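Local coordinates for hypothetical protein CNAG_02591 (Cryptococcus neoformans, PDB 4P5N) that may play a role in the primary metabolism of the fungus and is associated with hypervirulence, though its molecular activity is not established, at residues Gly10-Pro22 and Lys27-Lys39. Residues are numbered along the deposited sequence; the frame is centred on the assembly and turned at random.
With CD (cadmium ion), chain D; SO4 (sulfate ion), chain G.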
# COMPACT_ATOMS: atom_id res chain seq x y z
N GLY A 10 -9.69 19.82 6.62
CA GLY A 10 -8.94 20.95 6.06
C GLY A 10 -7.65 21.28 6.77
O GLY A 10 -7.11 22.39 6.60
N GLN A 11 -7.16 20.35 7.59
CA GLN A 11 -5.99 20.60 8.43
C GLN A 11 -4.73 20.07 7.76
O GLN A 11 -4.74 18.94 7.27
CB GLN A 11 -6.17 19.97 9.82
CG GLN A 11 -7.43 20.45 10.56
CD GLN A 11 -7.49 21.96 10.66
OE1 GLN A 11 -6.64 22.59 11.29
NE2 GLN A 11 -8.48 22.57 10.00
N ASN A 12 -3.67 20.88 7.76
CA ASN A 12 -2.40 20.46 7.19
C ASN A 12 -1.85 19.22 7.89
O ASN A 12 -1.78 19.18 9.13
CB ASN A 12 -1.38 21.61 7.28
CG ASN A 12 -1.81 22.84 6.47
OD1 ASN A 12 -2.44 22.71 5.42
ND2 ASN A 12 -1.43 24.03 6.94
N ILE A 13 -1.45 18.23 7.10
CA ILE A 13 -0.91 16.99 7.66
C ILE A 13 0.61 17.06 7.64
O ILE A 13 1.20 17.38 6.63
CB ILE A 13 -1.38 15.74 6.87
CG1 ILE A 13 -2.92 15.65 6.84
CG2 ILE A 13 -0.72 14.48 7.44
CD1 ILE A 13 -3.45 14.68 5.80
N ASN A 14 1.24 16.76 8.78
CA ASN A 14 2.69 16.77 8.89
C ASN A 14 3.20 15.38 9.18
O ASN A 14 2.53 14.59 9.86
CB ASN A 14 3.13 17.71 10.01
CG ASN A 14 2.72 19.15 9.77
OD1 ASN A 14 2.88 19.67 8.66
ND2 ASN A 14 2.21 19.80 10.81
N VAL A 15 4.40 15.09 8.69
CA VAL A 15 5.12 13.88 9.08
C VAL A 15 5.24 13.84 10.61
O VAL A 15 5.53 14.86 11.23
CB VAL A 15 6.49 13.79 8.38
CG1 VAL A 15 7.35 12.69 9.00
CG2 VAL A 15 6.30 13.56 6.89
N GLY A 16 4.94 12.67 11.18
CA GLY A 16 4.91 12.46 12.62
C GLY A 16 3.55 12.65 13.28
O GLY A 16 3.38 12.31 14.45
N ASP A 17 2.57 13.18 12.54
CA ASP A 17 1.23 13.35 13.10
C ASP A 17 0.51 12.01 13.16
O ASP A 17 0.73 11.12 12.32
CB ASP A 17 0.35 14.28 12.23
CG ASP A 17 0.76 15.75 12.30
OD1 ASP A 17 1.70 16.10 13.03
OD2 ASP A 17 0.11 16.58 11.60
N THR A 18 -0.37 11.88 14.15
CA THR A 18 -1.25 10.73 14.21
C THR A 18 -2.43 10.95 13.28
O THR A 18 -3.15 11.93 13.44
CB THR A 18 -1.81 10.49 15.62
OG1 THR A 18 -0.73 10.40 16.56
CG2 THR A 18 -2.59 9.19 15.66
N VAL A 19 -2.62 10.02 12.34
CA VAL A 19 -3.80 10.04 11.45
C VAL A 19 -4.70 8.84 11.72
O VAL A 19 -4.25 7.83 12.28
CB VAL A 19 -3.41 10.13 9.95
CG1 VAL A 19 -2.79 11.49 9.66
CG2 VAL A 19 -2.50 8.97 9.52
N TYR A 20 -5.95 8.94 11.29
CA TYR A 20 -6.99 7.97 11.61
C TYR A 20 -7.94 7.81 10.43
O TYR A 20 -8.38 8.80 9.85
CB TYR A 20 -7.78 8.48 12.83
CG TYR A 20 -9.04 7.71 13.15
CD1 TYR A 20 -10.27 8.02 12.52
CD2 TYR A 20 -9.03 6.69 14.10
CE1 TYR A 20 -11.42 7.32 12.83
CE2 TYR A 20 -10.19 5.99 14.42
CZ TYR A 20 -11.38 6.30 13.78
OH TYR A 20 -12.53 5.61 14.09
N THR A 21 -8.27 6.57 10.11
CA THR A 21 -9.37 6.30 9.21
C THR A 21 -10.14 5.08 9.70
O THR A 21 -9.54 4.08 10.08
CB THR A 21 -8.88 6.08 7.77
OG1 THR A 21 -10.01 5.83 6.94
CG2 THR A 21 -7.87 4.93 7.65
N PRO A 22 -11.48 5.14 9.71
CA PRO A 22 -12.26 3.99 10.16
C PRO A 22 -12.69 3.13 8.98
O PRO A 22 -12.81 3.62 7.86
CB PRO A 22 -13.48 4.64 10.79
CG PRO A 22 -13.72 5.83 9.91
CD PRO A 22 -12.33 6.33 9.54
N LYS A 27 -10.10 0.11 12.46
CA LYS A 27 -9.55 1.40 12.11
C LYS A 27 -8.10 1.21 11.66
O LYS A 27 -7.47 0.16 11.92
CB LYS A 27 -9.59 2.35 13.34
CG LYS A 27 -8.61 1.95 14.43
CD LYS A 27 -8.59 2.87 15.64
CE LYS A 27 -7.53 2.39 16.61
NZ LYS A 27 -7.52 3.23 17.84
N HIS A 28 -7.58 2.24 11.02
CA HIS A 28 -6.13 2.36 10.85
C HIS A 28 -5.72 3.69 11.44
O HIS A 28 -6.14 4.76 10.96
CB HIS A 28 -5.74 2.30 9.38
CG HIS A 28 -6.20 1.05 8.71
ND1 HIS A 28 -5.65 -0.18 8.98
CD2 HIS A 28 -7.19 0.84 7.82
CE1 HIS A 28 -6.27 -1.10 8.26
NE2 HIS A 28 -7.21 -0.51 7.55
N GLU A 29 -4.91 3.62 12.50
CA GLU A 29 -4.43 4.79 13.21
C GLU A 29 -2.94 4.67 13.48
O GLU A 29 -2.49 3.63 13.96
CB GLU A 29 -5.18 4.92 14.54
CG GLU A 29 -4.72 6.10 15.39
CD GLU A 29 -5.53 6.25 16.67
OE1 GLU A 29 -6.72 5.85 16.70
OE2 GLU A 29 -4.98 6.77 17.68
N GLY A 30 -2.17 5.70 13.16
CA GLY A 30 -0.71 5.67 13.39
C GLY A 30 -0.04 6.94 12.90
O GLY A 30 -0.71 7.87 12.43
N GLN A 31 1.28 6.98 12.99
CA GLN A 31 1.97 8.23 12.72
C GLN A 31 2.44 8.28 11.27
O GLN A 31 2.93 7.29 10.72
CB GLN A 31 3.14 8.49 13.70
CG GLN A 31 2.71 9.16 15.01
CD GLN A 31 1.90 8.23 15.88
OE1 GLN A 31 0.69 8.38 16.03
NE2 GLN A 31 2.57 7.21 16.40
N VAL A 32 2.24 9.45 10.66
CA VAL A 32 2.63 9.69 9.29
C VAL A 32 4.16 9.54 9.12
O VAL A 32 4.94 10.20 9.84
CB VAL A 32 2.16 11.09 8.82
CG1 VAL A 32 2.61 11.33 7.38
CG2 VAL A 32 0.63 11.20 8.91
N ALA A 33 4.56 8.68 8.19
CA ALA A 33 5.97 8.51 7.82
C ALA A 33 6.37 9.34 6.61
O ALA A 33 7.53 9.77 6.50
CB ALA A 33 6.30 7.05 7.57
N ASP A 34 5.41 9.54 5.71
CA ASP A 34 5.70 10.23 4.46
C ASP A 34 4.41 10.69 3.80
O ASP A 34 3.35 10.11 4.00
CB ASP A 34 6.46 9.29 3.52
CG ASP A 34 7.33 10.01 2.52
OD1 ASP A 34 7.29 11.27 2.44
OD2 ASP A 34 8.06 9.31 1.79
N ILE A 35 4.52 11.75 3.02
CA ILE A 35 3.42 12.29 2.25
C ILE A 35 3.93 12.36 0.81
O ILE A 35 4.89 13.07 0.51
CB ILE A 35 3.02 13.68 2.78
CG1 ILE A 35 2.56 13.57 4.23
CG2 ILE A 35 1.92 14.28 1.92
CD1 ILE A 35 2.39 14.88 4.96
N VAL A 36 3.29 11.59 -0.05
CA VAL A 36 3.69 11.44 -1.44
C VAL A 36 2.77 12.29 -2.31
O VAL A 36 1.53 12.17 -2.22
CB VAL A 36 3.56 9.96 -1.85
CG1 VAL A 36 3.82 9.78 -3.31
CG2 VAL A 36 4.50 9.10 -1.03
N THR A 37 3.34 13.18 -3.12
CA THR A 37 2.50 14.14 -3.86
C THR A 37 2.72 14.18 -5.36
O THR A 37 2.10 15.00 -6.04
CB THR A 37 2.66 15.59 -3.36
OG1 THR A 37 4.03 15.98 -3.44
CG2 THR A 37 2.18 15.73 -1.92
N THR A 38 3.63 13.37 -5.89
CA THR A 38 3.84 13.32 -7.32
C THR A 38 3.72 11.89 -7.82
O THR A 38 3.92 10.93 -7.06
CB THR A 38 5.23 13.84 -7.73
OG1 THR A 38 6.25 13.03 -7.12
CG2 THR A 38 5.42 15.31 -7.33
N LYS A 39 3.41 11.75 -9.11
CA LYS A 39 3.32 10.42 -9.72
C LYS A 39 4.66 9.69 -9.63
O LYS A 39 4.68 8.47 -9.39
CB LYS A 39 2.80 10.53 -11.17
CG LYS A 39 2.94 9.27 -12.00
CD LYS A 39 2.10 9.33 -13.26
CE LYS A 39 2.78 10.15 -14.35
NZ LYS A 39 2.22 9.83 -15.69
CD CD D . 9.01 11.57 0.59
S SO4 G . 1.50 14.56 -10.55
O1 SO4 G . 0.71 13.90 -9.49
O2 SO4 G . 0.86 14.33 -11.87
O3 SO4 G . 2.87 14.04 -10.57
O4 SO4 G . 1.56 16.01 -10.28
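Strands 18-22 and 27-36 run antiparallel, their axes 4.5 Å apart at closest, with V19 facing G30 and T21 facing H28 as hydrogen-bonded pairs. The ladder is carried past T18 by the bond from V32 N to D17 O and that from G16 N to V32 O (2.8 Å), so both polar backbone atoms of V32 are engaged by the type II turn N14-D17. D17 steadies this turn from within, its OD2 accepting N14 N from above the carboxylate plane.

The two faces of the hairpin differ in chemistry. On one, T18 and Q31 lie side by side; Q31 is bent at chi2 (70°), which folds its amide back until OE1 accepts the hydroxyl of T18, OG1 to OE1 2.5 Å. Farther along, E29 OE1 sits at the ring edge of Y20, 3.6 Å from Y20 CD2, ring and carboxylate planes 63° apart. The same oxygen takes a salt bridge from K27 NZ at 3.0 Å, while K27 CD packs on Y20 CE2. The V19 face also carries T21 and H28, T21 CG2 lying 3.8 Å from H28 CB at the imidazole edge; H28 ND1 bonds to D57. Beside V19, V32 CG2 meets V19 CG1 at 3.5 Å and I13 CG2 of the preceding loop at 3.8 Å; V53 and F55 of strand 52-56 extend this apolar layer.

In this crystal T21 and H65 bind one cadmium ion, D34 and E41 another, D34 OD2 also accepting K45 NZ. This Tudor (SH3-clan) hairpin thus sets a polar, partly charged row against a buried face of mixed character, apolar around V19 and V32, polar at T21 and H28.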